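Local atomic coordinates of cobalamin biosynthesis protein CobN (Mycobacterium tuberculosis, PDB entry 7C6O), a protein that probably serves as the large subunit of cobaltochelatase, the enzyme that inserts cobalt into the corrin ring during cobalamin biosynthesis. Residues His612-Met617 and Ser827-Leu832; Asp715-Ile720 and Pro799-Thr804; Phe590-Pro595 and Val833-Thr838; Ala719-Arg724 and Leu790-Thr795; Met891-Asp896 and Asn1060-Glu1065. All blocks are in the same frame, centred on the assembly; numbering follows the deposited sequence. Where two conformers were deposited one is given.

Contact 1 (His612-Met617 and Ser827-Leu832)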
# COMPACT_ATOMS: atom_id res chain seq x y z
N HIS A 612 -7.49 2.37 11.83
CA HIS A 612 -8.34 3.25 12.61
C HIS A 612 -9.26 4.04 11.69
O HIS A 612 -9.03 4.17 10.48
CB HIS A 612 -7.53 4.20 13.51
CG HIS A 612 -6.72 5.23 12.77
ND1 HIS A 612 -7.29 6.33 12.17
CD2 HIS A 612 -5.39 5.34 12.57
CE1 HIS A 612 -6.35 7.07 11.61
NE2 HIS A 612 -5.18 6.49 11.84
N LEU A 613 -10.32 4.57 12.29
CA LEU A 613 -11.39 5.21 11.55
C LEU A 613 -10.91 6.50 10.88
O LEU A 613 -9.94 7.13 11.30
CB LEU A 613 -12.56 5.51 12.49
CG LEU A 613 -13.90 5.90 11.86
CD1 LEU A 613 -14.41 4.80 10.95
CD2 LEU A 613 -14.91 6.22 12.95
N ILE A 614 -11.61 6.87 9.82
CA ILE A 614 -11.42 8.16 9.15
C ILE A 614 -11.80 9.27 10.12
O ILE A 614 -12.53 9.02 11.09
CB ILE A 614 -12.25 8.23 7.86
CG1 ILE A 614 -13.75 8.17 8.20
CG2 ILE A 614 -11.86 7.11 6.91
CD1 ILE A 614 -14.65 8.55 7.04
N PRO A 615 -11.34 10.50 9.91
CA PRO A 615 -11.79 11.61 10.76
C PRO A 615 -13.29 11.81 10.64
O PRO A 615 -13.90 11.37 9.66
CB PRO A 615 -11.01 12.82 10.21
CG PRO A 615 -10.58 12.41 8.83
CD PRO A 615 -10.35 10.94 8.91
N PRO A 616 -13.91 12.46 11.62
CA PRO A 616 -15.33 12.81 11.47
C PRO A 616 -15.51 13.72 10.26
O PRO A 616 -14.68 14.59 9.99
CB PRO A 616 -15.66 13.52 12.78
CG PRO A 616 -14.36 14.04 13.28
CD PRO A 616 -13.34 13.01 12.87
N MET A 617 -16.60 13.49 9.53
CA MET A 617 -16.90 14.20 8.30
C MET A 617 -18.24 14.92 8.42
O MET A 617 -19.14 14.47 9.14
CB MET A 617 -16.95 13.25 7.09
CG MET A 617 -15.70 12.39 6.92
SD MET A 617 -14.23 13.34 6.50
CE MET A 617 -14.66 13.95 4.87
N SER A 827 -11.92 3.52 1.45
CA SER A 827 -12.69 4.62 2.02
C SER A 827 -14.12 4.18 2.27
O SER A 827 -14.81 3.76 1.32
CB SER A 827 -12.67 5.82 1.09
OG SER A 827 -13.65 6.78 1.48
N PRO A 828 -14.63 4.27 3.50
CA PRO A 828 -16.06 4.00 3.73
C PRO A 828 -16.98 5.08 3.19
O PRO A 828 -18.20 4.94 3.29
CB PRO A 828 -16.15 3.92 5.27
CG PRO A 828 -15.04 4.81 5.74
CD PRO A 828 -13.92 4.67 4.73
N LEU A 829 -16.42 6.15 2.61
CA LEU A 829 -17.20 7.19 1.95
C LEU A 829 -17.39 6.92 0.46
O LEU A 829 -18.10 7.67 -0.21
CB LEU A 829 -16.53 8.55 2.14
CG LEU A 829 -16.25 9.00 3.57
CD1 LEU A 829 -15.54 10.35 3.58
CD2 LEU A 829 -17.54 9.06 4.38
N ARG A 830 -16.76 5.87 -0.07
CA ARG A 830 -16.86 5.52 -1.48
C ARG A 830 -17.68 4.24 -1.68
O ARG A 830 -17.41 3.46 -2.59
CB ARG A 830 -15.47 5.37 -2.09
CG ARG A 830 -15.39 5.65 -3.59
CD ARG A 830 -13.96 5.48 -4.08
NE ARG A 830 -13.74 5.95 -5.45
CZ ARG A 830 -13.65 5.16 -6.51
NH1 ARG A 830 -13.76 3.85 -6.38
NH2 ARG A 830 -13.44 5.69 -7.71
N GLY A 831 -18.68 4.03 -0.83
CA GLY A 831 -19.56 2.88 -0.98
C GLY A 831 -18.92 1.56 -0.61
O GLY A 831 -19.30 0.52 -1.16
N LEU A 832 -17.96 1.57 0.30
CA LEU A 832 -17.20 0.37 0.68
C LEU A 832 -17.32 0.17 2.19
O LEU A 832 -16.36 0.35 2.93
CB LEU A 832 -15.73 0.51 0.24
CG LEU A 832 -15.48 0.85 -1.23
CD1 LEU A 832 -14.01 1.18 -1.47
CD2 LEU A 832 -15.93 -0.29 -2.13
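Ile614 pushes its branched side chain against the turn that begins at Ser827, meeting Pro828 with both branches and Leu829 with the longer one. From CB the chain forks. The short arm, CG2, lies against the CD-CG side of the proline ring, 3.9 Å from Pro828 CD. With chi1 at 64°, the long arm starts from CG1 between the backbone N and the carbonyl carbon and runs on, extended, to CD1. That methyl reaches Leu829 CG at 3.8 Å and is also 4.0 Å from Pro828 CG, so it sits where the two residues of the turn meet. Met617 completes the grip: its chain folds back at chi2 and chi3, and both Met617 CG and Met617 CE come to 3.9 Å from Leu829 CD1. A flexible thioether suits this wrapping, whereas the rigid proline gives isoleucine a fixed surface.

The turn is type I, Ser827 to Arg830, and its start doubles as an ST turn, Ser827 OG accepting from Leu829 N at 3.1 Å. The same hydroxyl is hydrogen-bonded to Glu1065. Helix 710-722 flanks the contact, Leu716 touching Ile614 and Ala719 touching Leu829. No hydrogen bond runs between the two segments; they are held by the fit of methyl and methylene groups, and the polar bonds serve to shape the turn that presents Pro828 and Leu829.

Contact 2 (Asp715-Ile720 and Pro799-Thr804)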
# COMPACT_ATOMS: atom_id res chain seq x y z
N ASP A 715 -23.67 12.89 11.22
CA ASP A 715 -23.01 13.43 10.03
C ASP A 715 -22.20 12.37 9.31
O ASP A 715 -22.20 12.30 8.07
CB ASP A 715 -22.13 14.61 10.41
CG ASP A 715 -22.91 15.90 10.59
OD1 ASP A 715 -23.74 16.22 9.71
OD2 ASP A 715 -22.69 16.59 11.60
N LEU A 716 -21.48 11.53 10.06
CA LEU A 716 -20.65 10.51 9.43
C LEU A 716 -21.51 9.46 8.73
O LEU A 716 -21.22 9.07 7.59
CB LEU A 716 -19.74 9.86 10.46
CG LEU A 716 -18.74 8.82 9.95
CD1 LEU A 716 -17.91 9.39 8.81
CD2 LEU A 716 -17.85 8.35 11.09
N VAL A 717 -22.59 9.01 9.38
CA VAL A 717 -23.48 8.05 8.74
C VAL A 717 -24.10 8.65 7.49
O VAL A 717 -24.19 7.98 6.45
CB VAL A 717 -24.56 7.58 9.74
CG1 VAL A 717 -25.65 6.80 9.01
CG2 VAL A 717 -23.93 6.71 10.82
N LEU A 718 -24.54 9.91 7.56
CA LEU A 718 -25.07 10.59 6.38
C LEU A 718 -24.07 10.58 5.23
O LEU A 718 -24.43 10.32 4.08
CB LEU A 718 -25.46 12.02 6.73
CG LEU A 718 -26.90 12.32 7.13
CD1 LEU A 718 -27.03 13.78 7.54
CD2 LEU A 718 -27.85 11.99 5.99
N ALA A 719 -22.80 10.87 5.53
CA ALA A 719 -21.78 10.87 4.48
C ALA A 719 -21.58 9.48 3.90
O ALA A 719 -21.43 9.32 2.68
CB ALA A 719 -20.46 11.41 5.03
N ILE A 720 -21.58 8.45 4.75
CA ILE A 720 -21.40 7.09 4.27
C ILE A 720 -22.56 6.68 3.37
O ILE A 720 -22.36 6.06 2.32
CB ILE A 720 -21.23 6.12 5.46
CG1 ILE A 720 -19.89 6.38 6.16
CG2 ILE A 720 -21.36 4.68 5.01
CD1 ILE A 720 -19.75 5.67 7.49
N PRO A 799 -23.38 -1.19 13.32
CA PRO A 799 -22.59 -2.20 14.05
C PRO A 799 -21.12 -2.21 13.67
O PRO A 799 -20.27 -2.45 14.53
CB PRO A 799 -23.29 -3.51 13.68
CG PRO A 799 -24.68 -3.11 13.33
CD PRO A 799 -24.53 -1.80 12.63
N ARG A 800 -20.81 -1.96 12.39
CA ARG A 800 -19.41 -1.95 11.98
C ARG A 800 -18.69 -0.70 12.49
O ARG A 800 -17.54 -0.78 12.92
CB ARG A 800 -19.32 -2.05 10.46
CG ARG A 800 -19.78 -3.39 9.92
CD ARG A 800 -19.92 -3.37 8.41
NE ARG A 800 -20.36 -4.67 7.90
CZ ARG A 800 -19.55 -5.66 7.56
NH1 ARG A 800 -18.23 -5.51 7.69
NH2 ARG A 800 -20.04 -6.80 7.11
N LEU A 801 -19.36 0.45 12.44
CA LEU A 801 -18.79 1.66 13.04
C LEU A 801 -18.48 1.44 14.52
O LEU A 801 -17.47 1.94 15.03
CB LEU A 801 -19.75 2.84 12.87
CG LEU A 801 -19.58 3.70 11.62
CD1 LEU A 801 -20.62 4.81 11.58
CD2 LEU A 801 -18.17 4.27 11.56
N ALA A 802 -19.33 0.67 15.21
CA ALA A 802 -19.11 0.42 16.63
C ALA A 802 -17.78 -0.27 16.91
O ALA A 802 -17.26 -0.15 18.02
CB ALA A 802 -20.26 -0.43 17.19
N GLY A 803 -17.21 -0.96 15.92
CA GLY A 803 -15.92 -1.60 16.09
C GLY A 803 -14.78 -0.63 16.32
O GLY A 803 -13.71 -1.05 16.78
N THR A 804 -14.99 0.65 16.03
CA THR A 804 -13.96 1.66 16.26
C THR A 804 -13.55 1.71 17.73
O THR A 804 -12.38 1.99 18.04
CB THR A 804 -14.46 3.02 15.78
OG1 THR A 804 -14.62 3.00 14.36
CG2 THR A 804 -13.48 4.13 16.16
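Leu801 reaches across from the last part of helix 784-801 and lays its two methyls against one side of helix 710-722. Its CD1 branch is 3.9 Å from Val717 CG2 and 4.3 Å from Ile720 CD1, touching two residues almost a helical turn apart. The other branch meets Leu716, Leu801 CD2 to Leu716 CD2 at 4.1 Å. Leu716 holds CG anti to its own backbone N (chi1 -176°), and the methyl at its tip is thereby carried over to the leucine opposite. Residues 716, 717 and 720 are spaced i, i+1 and i+4, which places them on a common face of their helix. Valine offers a short, stiff arm there, isoleucine reaches out with its longer arm to CD1, and leucine on the other helix is long enough to bridge to them.

About one turn earlier on the partner helix, Ile798 is touched by Val717 as well. Past Leu801 the chain passes into a 3-10 segment that includes Thr804. All four touching residues are buried and every contact is between methyl groups, with no hydrogen bond crossing the gap, so the pairing of these helices here depends on hydrophobic burial and shape.

Contact 3 (Phe590-Pro595 and Val833-Thr838)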
# COMPACT_ATOMS: atom_id res chain seq x y z
N PHE A 590 -3.06 2.69 11.88
CA PHE A 590 -2.95 3.17 10.51
C PHE A 590 -4.32 3.51 9.94
O PHE A 590 -5.27 2.75 10.13
CB PHE A 590 -2.25 2.14 9.63
CG PHE A 590 -1.32 2.74 8.63
CD1 PHE A 590 -1.80 3.27 7.45
CD2 PHE A 590 0.04 2.79 8.89
CE1 PHE A 590 -0.94 3.84 6.53
CE2 PHE A 590 0.91 3.36 7.98
CZ PHE A 590 0.43 3.88 6.80
N LEU A 591 -4.40 4.63 9.23
CA LEU A 591 -5.66 5.08 8.67
C LEU A 591 -6.21 4.08 7.66
O LEU A 591 -5.48 3.62 6.77
CB LEU A 591 -5.47 6.45 8.02
CG LEU A 591 -6.69 7.09 7.37
CD1 LEU A 591 -7.82 7.29 8.38
CD2 LEU A 591 -6.30 8.42 6.73
N VAL A 592 -7.50 3.75 7.79
CA VAL A 592 -8.09 2.66 7.02
C VAL A 592 -8.12 2.96 5.52
O VAL A 592 -8.02 2.04 4.70
CB VAL A 592 -9.50 2.34 7.56
CG1 VAL A 592 -10.42 3.56 7.44
CG2 VAL A 592 -10.10 1.14 6.83
N ASN A 593 -8.24 4.23 5.13
CA ASN A 593 -8.34 4.57 3.71
C ASN A 593 -7.00 4.96 3.10
O ASN A 593 -6.97 5.59 2.04
CB ASN A 593 -9.37 5.67 3.49
CG ASN A 593 -8.93 7.01 4.05
OD1 ASN A 593 -8.97 7.23 5.26
ND2 ASN A 593 -8.55 7.93 3.17
N ASP A 594 -5.88 4.57 3.73
CA ASP A 594 -4.55 4.72 3.14
C ASP A 594 -3.92 3.34 2.98
O ASP A 594 -2.91 3.02 3.62
CB ASP A 594 -3.66 5.63 4.00
CG ASP A 594 -4.04 7.09 3.89
OD1 ASP A 594 -4.95 7.42 3.09
OD2 ASP A 594 -3.44 7.92 4.61
N PRO A 595 -4.48 2.50 2.10
CA PRO A 595 -3.99 1.11 2.01
C PRO A 595 -2.56 0.99 1.53
O PRO A 595 -1.82 0.12 2.03
CB PRO A 595 -4.97 0.46 1.02
CG PRO A 595 -5.50 1.60 0.22
CD PRO A 595 -5.58 2.76 1.16
N VAL A 833 -18.52 -0.22 2.64
CA VAL A 833 -18.77 -0.31 4.07
C VAL A 833 -17.97 -1.45 4.71
O VAL A 833 -17.64 -1.38 5.90
CB VAL A 833 -20.29 -0.44 4.32
CG1 VAL A 833 -20.59 -0.90 5.74
CG2 VAL A 833 -20.97 0.90 4.07
N ASN A 834 -17.61 -2.48 3.94
CA ASN A 834 -16.91 -3.60 4.58
C ASN A 834 -15.46 -3.28 4.95
O ASN A 834 -14.78 -4.16 5.49
CB ASN A 834 -16.98 -4.85 3.70
CG ASN A 834 -16.04 -4.79 2.49
OD1 ASN A 834 -15.61 -3.73 2.07
ND2 ASN A 834 -15.75 -5.96 1.93
N VAL A 835 -14.97 -2.06 4.71
CA VAL A 835 -13.69 -1.67 5.30
C VAL A 835 -13.84 -1.44 6.79
O VAL A 835 -12.85 -1.42 7.53
CB VAL A 835 -13.08 -0.43 4.62
CG1 VAL A 835 -12.99 -0.63 3.11
CG2 VAL A 835 -13.88 0.83 4.96
N LEU A 836 -15.07 -1.26 7.26
CA LEU A 836 -15.45 -1.24 8.66
C LEU A 836 -15.87 -2.64 9.10
O LEU A 836 -16.43 -3.40 8.31
CB LEU A 836 -16.60 -0.26 8.88
CG LEU A 836 -16.42 1.13 8.25
CD1 LEU A 836 -17.64 2.01 8.48
CD2 LEU A 836 -15.16 1.80 8.79
N PRO A 837 -15.60 -3.03 10.35
CA PRO A 837 -15.01 -2.24 11.43
C PRO A 837 -13.51 -2.01 11.30
O PRO A 837 -12.82 -2.75 10.60
CB PRO A 837 -15.29 -3.09 12.67
CG PRO A 837 -15.23 -4.48 12.16
CD PRO A 837 -15.87 -4.42 10.79
N THR A 838 -13.02 -0.97 11.98
CA THR A 838 -11.59 -0.74 12.07
C THR A 838 -11.02 -1.60 13.20
O THR A 838 -11.69 -2.49 13.73
CB THR A 838 -11.29 0.74 12.25
OG1 THR A 838 -12.03 1.24 13.38
CG2 THR A 838 -11.69 1.52 11.01
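Chi1 of Val592, at 60°, sets CG2 anti to the backbone N and beside the carbonyl carbon, and this places the methyl against Val835; on Thr838, chi1 of 54° puts CG2 beside the backbone N, turned to Val592. Val592 CG2 lies 4.0 Å from Val835 CB. It also rests 3.8 Å from Val835 O, so part of the surface it packs on is main chain. The two valine side chains meet at about a right angle. Thr838 CG2 also comes to 4.2 Å from Val592 CB, which makes threonine a two-sided residue here: its methyl faces the valine, while OG1 is hydrogen-bonded to Glu807 and to Thr804.

Val592 owes its position to a beta-alpha-beta crossover. Strand 586-591 ends in a type I turn from Leu591 to Asp594, helix 595-604 follows, and the chain returns in the neighbouring parallel strand 608-612. Val592 is thus the second residue of the turn at the strand's end, and its backbone is bonded to His612 and to Gly826. The turn closes through Asp594 N to Leu591 O at 3.2 Å.

The opposing segment starts as a short 3-10 turn, Leu836 N to Val833 O being 2.9 Å, and then passes through a cis peptide before Pro837. Val835 and Thr838, on either side of this bend in sequence, both point toward Val592. Leu836, between them, puts its side chain on Leu801 of helix 784-801, and its carbonyl oxygen takes a hydrogen bond from Arg800.

Contact 4 (Ala719-Arg724 and Leu790-Thr795)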
# COMPACT_ATOMS: atom_id res chain seq x y z
N ALA A 719 -22.80 10.87 5.53
CA ALA A 719 -21.78 10.87 4.48
C ALA A 719 -21.58 9.48 3.90
O ALA A 719 -21.43 9.32 2.68
CB ALA A 719 -20.46 11.41 5.03
N ILE A 720 -21.58 8.45 4.75
CA ILE A 720 -21.40 7.09 4.27
C ILE A 720 -22.56 6.68 3.37
O ILE A 720 -22.36 6.06 2.32
CB ILE A 720 -21.23 6.12 5.46
CG1 ILE A 720 -19.89 6.38 6.16
CG2 ILE A 720 -21.36 4.68 5.01
CD1 ILE A 720 -19.75 5.67 7.49
N LEU A 721 -23.79 7.02 3.77
CA LEU A 721 -24.98 6.61 3.03
C LEU A 721 -25.19 7.37 1.73
O LEU A 721 -26.04 6.96 0.93
CB LEU A 721 -26.22 6.77 3.91
CG LEU A 721 -26.32 5.87 5.14
CD1 LEU A 721 -27.61 6.17 5.90
CD2 LEU A 721 -26.26 4.41 4.72
N ARG A 722 -24.46 8.47 1.51
CA ARG A 722 -24.67 9.24 0.29
C ARG A 722 -24.25 8.46 -0.95
O ARG A 722 -24.82 8.65 -2.03
CB ARG A 722 -23.93 10.57 0.36
CG ARG A 722 -24.32 11.54 -0.74
CD ARG A 722 -23.42 12.76 -0.78
NE ARG A 722 -23.62 13.66 0.36
CZ ARG A 722 -22.98 14.81 0.52
NH1 ARG A 722 -22.09 15.20 -0.38
NH2 ARG A 722 -23.21 15.56 1.58
N ALA A 723 -23.26 7.58 -0.82
CA ALA A 723 -22.74 6.86 -1.97
C ALA A 723 -23.58 5.63 -2.28
O ALA A 723 -24.23 5.05 -1.39
CB ALA A 723 -21.29 6.44 -1.72
N ARG A 724 -23.59 5.24 -3.55
CA ARG A 724 -24.13 3.94 -3.91
C ARG A 724 -23.23 2.86 -3.32
O ARG A 724 -22.00 2.93 -3.40
CB ARG A 724 -24.25 3.82 -5.43
CG ARG A 724 -23.26 2.88 -6.12
CD ARG A 724 -21.98 3.59 -6.53
NE ARG A 724 -20.97 2.64 -6.99
CZ ARG A 724 -19.90 2.30 -6.28
NH1 ARG A 724 -19.69 2.83 -5.08
NH2 ARG A 724 -19.03 1.42 -6.77
N LEU A 790 -32.02 2.87 5.03
CA LEU A 790 -32.02 3.04 6.48
C LEU A 790 -31.81 1.71 7.19
O LEU A 790 -31.14 1.65 8.23
CB LEU A 790 -33.32 3.69 6.93
CG LEU A 790 -33.60 5.10 6.40
CD1 LEU A 790 -34.94 5.61 6.92
CD2 LEU A 790 -32.48 6.05 6.78
N ARG A 791 -32.37 0.63 6.64
CA ARG A 791 -32.17 -0.69 7.22
C ARG A 791 -30.72 -1.13 7.06
O ARG A 791 -30.15 -1.74 7.97
CB ARG A 791 -33.12 -1.69 6.57
CG ARG A 791 -33.44 -2.92 7.41
CD ARG A 791 -34.81 -3.50 7.05
NE ARG A 791 -35.09 -3.43 5.62
CZ ARG A 791 -36.08 -2.72 5.08
NH1 ARG A 791 -36.91 -2.03 5.86
NH2 ARG A 791 -36.25 -2.71 3.76
N PHE A 792 -30.11 -0.82 5.91
CA PHE A 792 -28.69 -1.10 5.72
C PHE A 792 -27.84 -0.34 6.72
O PHE A 792 -26.86 -0.87 7.25
CB PHE A 792 -28.29 -0.74 4.28
CG PHE A 792 -26.82 -0.89 4.00
CD1 PHE A 792 -26.26 -2.14 3.83
CD2 PHE A 792 -26.01 0.23 3.89
CE1 PHE A 792 -24.91 -2.28 3.56
CE2 PHE A 792 -24.66 0.10 3.63
CZ PHE A 792 -24.11 -1.16 3.46
N ALA A 793 -28.20 0.92 7.00
CA ALA A 793 -27.47 1.70 7.99
C ALA A 793 -27.55 1.05 9.36
O ALA A 793 -26.54 0.98 10.08
CB ALA A 793 -28.01 3.13 8.04
N ALA A 794 -28.73 0.57 9.75
CA ALA A 794 -28.90 -0.00 11.08
C ALA A 794 -28.28 -1.39 11.18
O ALA A 794 -27.77 -1.76 12.24
CB ALA A 794 -30.38 -0.04 11.45
N THR A 795 -28.32 -2.16 10.09
CA THR A 795 -27.84 -3.54 10.12
C THR A 795 -26.33 -3.65 9.91
O THR A 795 -25.68 -4.47 10.56
CB THR A 795 -28.56 -4.36 9.04
OG1 THR A 795 -29.97 -4.32 9.28
CG2 THR A 795 -28.10 -5.80 9.07
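Leu721 is the residue of segment 719-724 that spans the gap to Phe792 and Ala793, and the residues beside it pack mainly outside these two segments. Ala719 turns its small methyl to Gln696. Ile720 uses its side chain on Val797, a turn farther along the partner helix. Leu721 comes next, with CG anti to the carbonyl carbon (chi1 -66°) and the chain extended beyond it, so that both methyls arrive together at helix 784-801. Leu721 CD1 lies 3.7 Å from Ala793 CB, and Leu721 CD2 is 4.0 Å from that same atom. An alanine suits this point because its short side chain lets the leucine come close to the partner backbone; the CA atoms of Leu721 and Ala793 are 7.4 Å apart. Leu721 CD2 also comes to Phe792 CD2 at 4.3 Å, meeting the ring at its edge, near the ring plane. Arg722 then points another way, its NH1 bonded to the carbonyl oxygen of Asp694.

On the partner side the helix widens to a pi-type turn at 793-795. Thr795 makes a double link back to Arg791 O, from its backbone N at 2.8 Å and from OG1 at 2.9 Å, the two donors reaching that oxygen from opposite faces of the carbonyl plane.

Phe792 is packed edge-to-face with Phe727, and Leu721 also touches Val789, one turn before Ala793. Thus helix 710-722 lies against helix 784-801 on one side, while Arg722 touches strand 696-698 and Leu790 meets the short helix 776-780.

Contact 5 (Met891-Asp896 and Asn1060-Glu1065)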
# COMPACT_ATOMS: atom_id res chain seq x y z
N MET A 891 -5.33 0.62 -4.87
CA MET A 891 -5.94 -0.19 -3.83
C MET A 891 -7.27 0.38 -3.36
O MET A 891 -8.15 -0.38 -2.94
CB MET A 891 -4.98 -0.34 -2.65
CG MET A 891 -3.72 -1.11 -2.99
SD MET A 891 -2.56 -1.12 -1.61
CE MET A 891 -1.38 -2.35 -2.18
N ARG A 892 -7.44 1.71 -3.42
CA ARG A 892 -8.71 2.32 -3.03
C ARG A 892 -9.79 2.08 -4.07
O ARG A 892 -10.98 1.98 -3.72
CB ARG A 892 -8.54 3.83 -2.83
CG ARG A 892 -7.69 4.29 -1.65
CD ARG A 892 -7.72 5.82 -1.57
NE ARG A 892 -6.87 6.36 -0.52
CZ ARG A 892 -5.94 7.29 -0.70
NH1 ARG A 892 -5.74 7.81 -1.91
NH2 ARG A 892 -5.23 7.72 0.32
N THR A 893 -9.42 2.02 -5.35
CA THR A 893 -10.38 2.02 -6.44
C THR A 893 -10.40 0.73 -7.26
O THR A 893 -11.25 0.60 -8.14
CB THR A 893 -10.10 3.18 -7.40
OG1 THR A 893 -8.86 2.93 -8.08
CG2 THR A 893 -9.99 4.49 -6.65
N ALA A 894 -9.48 -0.20 -6.99
CA ALA A 894 -9.25 -1.38 -7.82
C ALA A 894 -8.76 -1.02 -9.22
O ALA A 894 -8.93 -1.81 -10.16
CB ALA A 894 -10.49 -2.28 -7.89
N GLY A 895 -8.18 0.17 -9.39
CA GLY A 895 -7.39 0.46 -10.58
C GLY A 895 -7.91 1.51 -11.54
O GLY A 895 -7.70 1.39 -12.76
N ASP A 896 -8.56 2.56 -11.03
CA ASP A 896 -9.09 3.61 -11.91
C ASP A 896 -8.00 4.23 -12.77
O ASP A 896 -8.18 4.42 -13.98
CB ASP A 896 -9.79 4.69 -11.08
CG ASP A 896 -11.13 4.26 -10.55
OD1 ASP A 896 -11.47 3.06 -10.67
OD2 ASP A 896 -11.85 5.12 -9.99
N ASN A 1060 -5.54 12.31 -10.22
CA ASN A 1060 -6.90 11.99 -9.82
C ASN A 1060 -7.04 12.04 -8.31
O ASN A 1060 -6.13 11.62 -7.58
CB ASN A 1060 -7.31 10.62 -10.36
CG ASN A 1060 -7.38 10.60 -11.88
OD1 ASN A 1060 -7.73 11.59 -12.51
ND2 ASN A 1060 -7.03 9.46 -12.47
N THR A 1061 -8.16 12.59 -7.84
CA THR A 1061 -8.51 12.65 -6.42
C THR A 1061 -9.62 11.63 -6.21
O THR A 1061 -10.75 11.84 -6.65
CB THR A 1061 -8.95 14.05 -6.01
OG1 THR A 1061 -10.08 14.44 -6.79
CG2 THR A 1061 -7.83 15.04 -6.23
N ASP A 1062 -9.30 10.54 -5.52
CA ASP A 1062 -10.20 9.40 -5.39
C ASP A 1062 -10.77 9.22 -3.99
O ASP A 1062 -11.61 8.34 -3.80
CB ASP A 1062 -9.48 8.12 -5.82
CG ASP A 1062 -8.04 8.07 -5.32
OD1 ASP A 1062 -7.73 8.71 -4.29
OD2 ASP A 1062 -7.22 7.39 -5.96
N THR A 1063 -10.32 10.00 -3.01
CA THR A 1063 -10.81 9.86 -1.65
C THR A 1063 -11.14 11.23 -1.09
O THR A 1063 -10.49 12.23 -1.41
CB THR A 1063 -9.77 9.11 -0.76
OG1 THR A 1063 -10.45 8.18 0.09
CG2 THR A 1063 -8.96 10.07 0.08
N ARG A 1064 -12.20 11.29 -0.27
CA ARG A 1064 -12.70 12.55 0.26
C ARG A 1064 -12.16 12.89 1.63
O ARG A 1064 -12.32 14.03 2.08
CB ARG A 1064 -14.24 12.51 0.32
CG ARG A 1064 -14.91 13.00 -0.95
CD ARG A 1064 -14.84 14.51 -1.07
NE ARG A 1064 -15.15 14.96 -2.43
CZ ARG A 1064 -14.28 15.53 -3.24
NH1 ARG A 1064 -13.03 15.75 -2.84
NH2 ARG A 1064 -14.65 15.90 -4.46
N GLU A 1065 -11.52 11.94 2.32
CA GLU A 1065 -11.02 12.17 3.66
C GLU A 1065 -9.93 13.25 3.71
O GLU A 1065 -9.74 13.87 4.75
CB GLU A 1065 -10.48 10.87 4.26
CG GLU A 1065 -11.56 9.83 4.56
CD GLU A 1065 -11.95 8.98 3.35
OE1 GLU A 1065 -11.58 9.33 2.21
OE2 GLU A 1065 -12.64 7.97 3.55
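Arg892, Thr893 and Asp1062 join the end of helix 887-893 to the chain leaving strand 1056-1061, which lies beside parallel strand 880-885 in a mixed sheet. Arg892 NH1 comes to 3.2 Å from Asp1062 OD1 in a salt bridge that is weak as a hydrogen bond, bent to 132°; two conformers of Asp1062 were deposited, so the bridge is uncertain. Thr1063 lies over one face of the guanidinium, Thr1063 CG2 lying 4.2 Å from Arg892 CZ, over the centre of the group. Beside this, Thr893 CG2 packs on Asp1062 CB at 3.8 Å. The arginine also has firmer direct partners outside these segments: NE is bonded to the carbonyl oxygen of Asn593 and NH2 forms a salt bridge with Asp594. Arginine suits a buried place where acceptors come from different directions, and the NE and NH2 bonds fix the rotation of its end.

Farther out, Thr1063 is steadied by its own hydroxyl, Thr1063 OG1 donating to Glu1065 OE1 at 2.7 Å. Thr893, whose methyl faces the aspartate, has its hydroxyl bonded to Ser889 O and uses it as the acceptor of an ST motif as the chain passes into the next helix: Thr893 OG1 receives Asp896 N at 3.0 Å, nearly straight at 176°.

In the fold
From the N terminus, contact 3 opens first, at 590-595 as the chain leaves strand 586-591, and closes last of the nested set, at 833-838. Inside that loop contact 1 runs from 612-617 to 827-832. Deeper still, contacts 2 and 4 leave from helix 710-722, sharing Ala719 and Ile720, and both return on helix 784-801; contact 4 closes first, at 790-795, and contact 2 at 799-804. None of these loops cross. Contact 5 follows in series, tying helix 887-893 to the end of strand 1056-1061. It still touches contacts 1 and 3, so the helices 710-722 and 784-801 and the two mixed sheets are brought together.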